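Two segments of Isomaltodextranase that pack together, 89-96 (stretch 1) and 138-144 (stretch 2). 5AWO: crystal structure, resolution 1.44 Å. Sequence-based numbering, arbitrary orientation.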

# COMPACT_ATOMS: atom_id res chain seq x y z
N ARG A 89 26.49 15.23 9.68
CA ARG A 89 26.94 16.22 8.70
C ARG A 89 25.75 16.68 7.88
O ARG A 89 24.96 15.83 7.42
CB ARG A 89 28.00 15.64 7.78
CG ARG A 89 29.30 15.26 8.50
CD ARG A 89 30.33 14.61 7.60
NE ARG A 89 29.89 13.33 7.05
CZ ARG A 89 30.67 12.45 6.42
NH1 ARG A 89 31.97 12.68 6.29
NH2 ARG A 89 30.14 11.31 5.96
N THR A 90 25.60 18.00 7.68
CA THR A 90 24.49 18.51 6.88
C THR A 90 24.94 19.59 5.91
O THR A 90 26.03 20.17 6.04
CB THR A 90 23.38 19.06 7.77
OG1 THR A 90 23.88 20.14 8.57
CG2 THR A 90 22.76 17.97 8.65
N THR A 91 24.09 19.85 4.93
CA THR A 91 24.26 20.99 4.03
C THR A 91 24.11 22.28 4.84
O THR A 91 23.75 22.30 6.03
CB THR A 91 23.20 21.00 2.92
OG1 THR A 91 21.90 21.24 3.49
CG2 THR A 91 23.18 19.70 2.13
N GLY A 92 24.32 23.38 4.13
CA GLY A 92 24.10 24.69 4.73
C GLY A 92 22.66 24.93 5.16
O GLY A 92 22.40 25.86 5.89
N ASN A 93 21.74 24.05 4.75
CA ASN A 93 20.34 24.17 5.13
C ASN A 93 19.87 23.04 6.07
O ASN A 93 18.68 22.87 6.27
CB ASN A 93 19.44 24.23 3.90
CG ASN A 93 19.95 25.24 2.87
OD1 ASN A 93 20.32 24.87 1.77
ND2 ASN A 93 19.92 26.52 3.23
N GLY A 94 20.81 22.31 6.62
CA GLY A 94 20.50 21.30 7.64
C GLY A 94 20.10 19.94 7.16
O GLY A 94 19.58 19.16 7.96
N TYR A 95 20.36 19.62 5.90
CA TYR A 95 19.94 18.33 5.35
C TYR A 95 21.12 17.39 5.32
O TYR A 95 22.21 17.76 4.88
CB TYR A 95 19.33 18.47 3.96
CG TYR A 95 18.15 19.41 3.89
CD1 TYR A 95 17.23 19.53 4.95
CD2 TYR A 95 17.95 20.22 2.78
CE1 TYR A 95 16.14 20.38 4.87
CE2 TYR A 95 16.87 21.09 2.70
CZ TYR A 95 15.96 21.17 3.75
OH TYR A 95 14.89 22.05 3.67
N ILE A 96 20.92 16.15 5.77
CA ILE A 96 22.04 15.22 5.91
C ILE A 96 22.69 14.93 4.58
O ILE A 96 22.02 14.65 3.58
CB ILE A 96 21.66 13.90 6.62
CG1 ILE A 96 20.43 13.25 5.98
CG2 ILE A 96 21.46 14.14 8.09
CD1 ILE A 96 20.34 11.76 6.28
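Stretch 2, residues 138-144: ASKTVLG

A tight turn leaves some carbonyl groups free to accept further hydrogen bonds, and a neighbouring segment can be fastened to it by supplying donors in the right places. Residues 89-96 and 138-144 of isomaltodextranase illustrate the principle on a small scale, burying 366 Å² between them. The first stretch makes a type I beta turn from Thr91 to Gly94, closed by the bond from Gly94 N to Thr91 O (3.0 Å). The side chain of Thr91 helps to shape it: in the p rotamer (chi1 67°), OG1 accepts from Asn93 N at 3.1 Å and from Tyr95 N at 3.3 Å. Gly94 ends the turn at phi 86° and psi 16°, where a CB would be jammed against the preceding carbonyl oxygen.

Stretch 2 is extended from Lys140 to Leu143 and runs past the turn locally in the same direction as Gly92 to Asn93, with Gly92 nearest Lys140 (CA to CA, 5.0 Å) and Asn93 nearest Thr141 (CA to CA, 5.1 Å). Its backbone is anchored by Thr141 N, which donates to Gly92 O at 3.2 Å; Lys140 CA also approaches Gly92 O, at 3.3 Å.

Lys140 points its CB toward the turn. With chi1 at m and chi2 and chi3 both t, the chain reaches out almost fully extended, and only the last torsion, chi4 at -84° (m), bends. The ammonium group thereby arrives among several acceptors: NZ donates to Thr90 OG1 at 2.9 Å, to Thr91 O at 2.9 Å and, weakly, to Thr90 O at 3.0 Å. Thr90 meets it with its CB directed toward stretch 2 and chi1 at 60° (p). Water 1 accepts from both Lys140 NZ (3.0 Å) and Thr90 N (2.9 Å).

Asn93 answers from the other stretch. Its CB points sideways, yet chi1 of -48° (m) and chi2 of 116° place the amide so that ND2 donates to Thr141 O at 3.0 Å, nearly straight at 168°. Asn93 CA lies 3.1 Å from the same oxygen, so backbone and side chain converge on one carbonyl. The CB of Thr141, by contrast, points away; its OG1 donates to water 2 at 2.9 Å, and that water donates in turn to Gly92 O and Ser139 O, each at 2.9 Å.

At Leu143 no direct hydrogen bond crosses between the stretches. Leu143, t at chi1 and p at chi2, brings CD1 to 3.6 Å from Asn93 OD1, while its CB lies 4.0 Å from Tyr95 OH. Water 3 links the backbones here, donating to Asn93 O (2.8 Å) and accepting from Leu143 N (3.0 Å).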

# COMPACT_ATOMS: atom_id res chain seq x y z
N ALA A 138 25.11 27.89 14.09
CA ALA A 138 24.35 29.10 13.82
C ALA A 138 24.39 29.54 12.36
O ALA A 138 23.54 30.32 11.95
CB ALA A 138 24.86 30.23 14.72
N SER A 139 25.38 29.08 11.60
CA SER A 139 25.52 29.43 10.18
C SER A 139 24.46 28.76 9.30
O SER A 139 24.23 29.19 8.16
CB SER A 139 26.93 29.11 9.67
OG SER A 139 27.14 27.74 9.34
N LYS A 140 23.83 27.69 9.80
CA LYS A 140 22.87 26.97 8.99
C LYS A 140 21.51 27.61 9.08
O LYS A 140 21.02 27.92 10.16
CB LYS A 140 22.83 25.51 9.41
CG LYS A 140 24.20 24.84 9.28
CD LYS A 140 24.12 23.37 9.58
CE LYS A 140 25.47 22.66 9.50
NZ LYS A 140 25.82 22.26 8.13
N THR A 141 20.88 27.78 7.93
CA THR A 141 19.60 28.46 7.82
C THR A 141 18.68 27.68 6.89
O THR A 141 19.12 26.89 6.06
CB THR A 141 19.76 29.90 7.28
OG1 THR A 141 20.47 29.88 6.04
CG2 THR A 141 20.55 30.74 8.25
N VAL A 142 17.40 27.94 7.03
CA VAL A 142 16.38 27.22 6.26
C VAL A 142 16.50 27.58 4.77
O VAL A 142 16.67 28.76 4.42
CB VAL A 142 14.97 27.53 6.81
CG1 VAL A 142 13.87 26.99 5.88
CG2 VAL A 142 14.82 26.97 8.21
N LEU A 143 16.38 26.58 3.90
CA LEU A 143 16.36 26.76 2.45
C LEU A 143 15.32 27.81 2.06
O LEU A 143 14.15 27.69 2.41
CB LEU A 143 15.99 25.44 1.78
CG LEU A 143 16.07 25.49 0.26
CD1 LEU A 143 17.48 25.71 -0.25
CD2 LEU A 143 15.46 24.23 -0.33
N GLY A 144 15.78 28.85 1.37
CA GLY A 144 14.92 29.96 0.94
C GLY A 144 14.47 30.90 2.04
O GLY A 144 13.69 31.83 1.78
O HOH W 1 27.52 19.88 8.76
O HOH W 2 23.06 28.71 5.53
O HOH W 3 16.25 23.95 5.25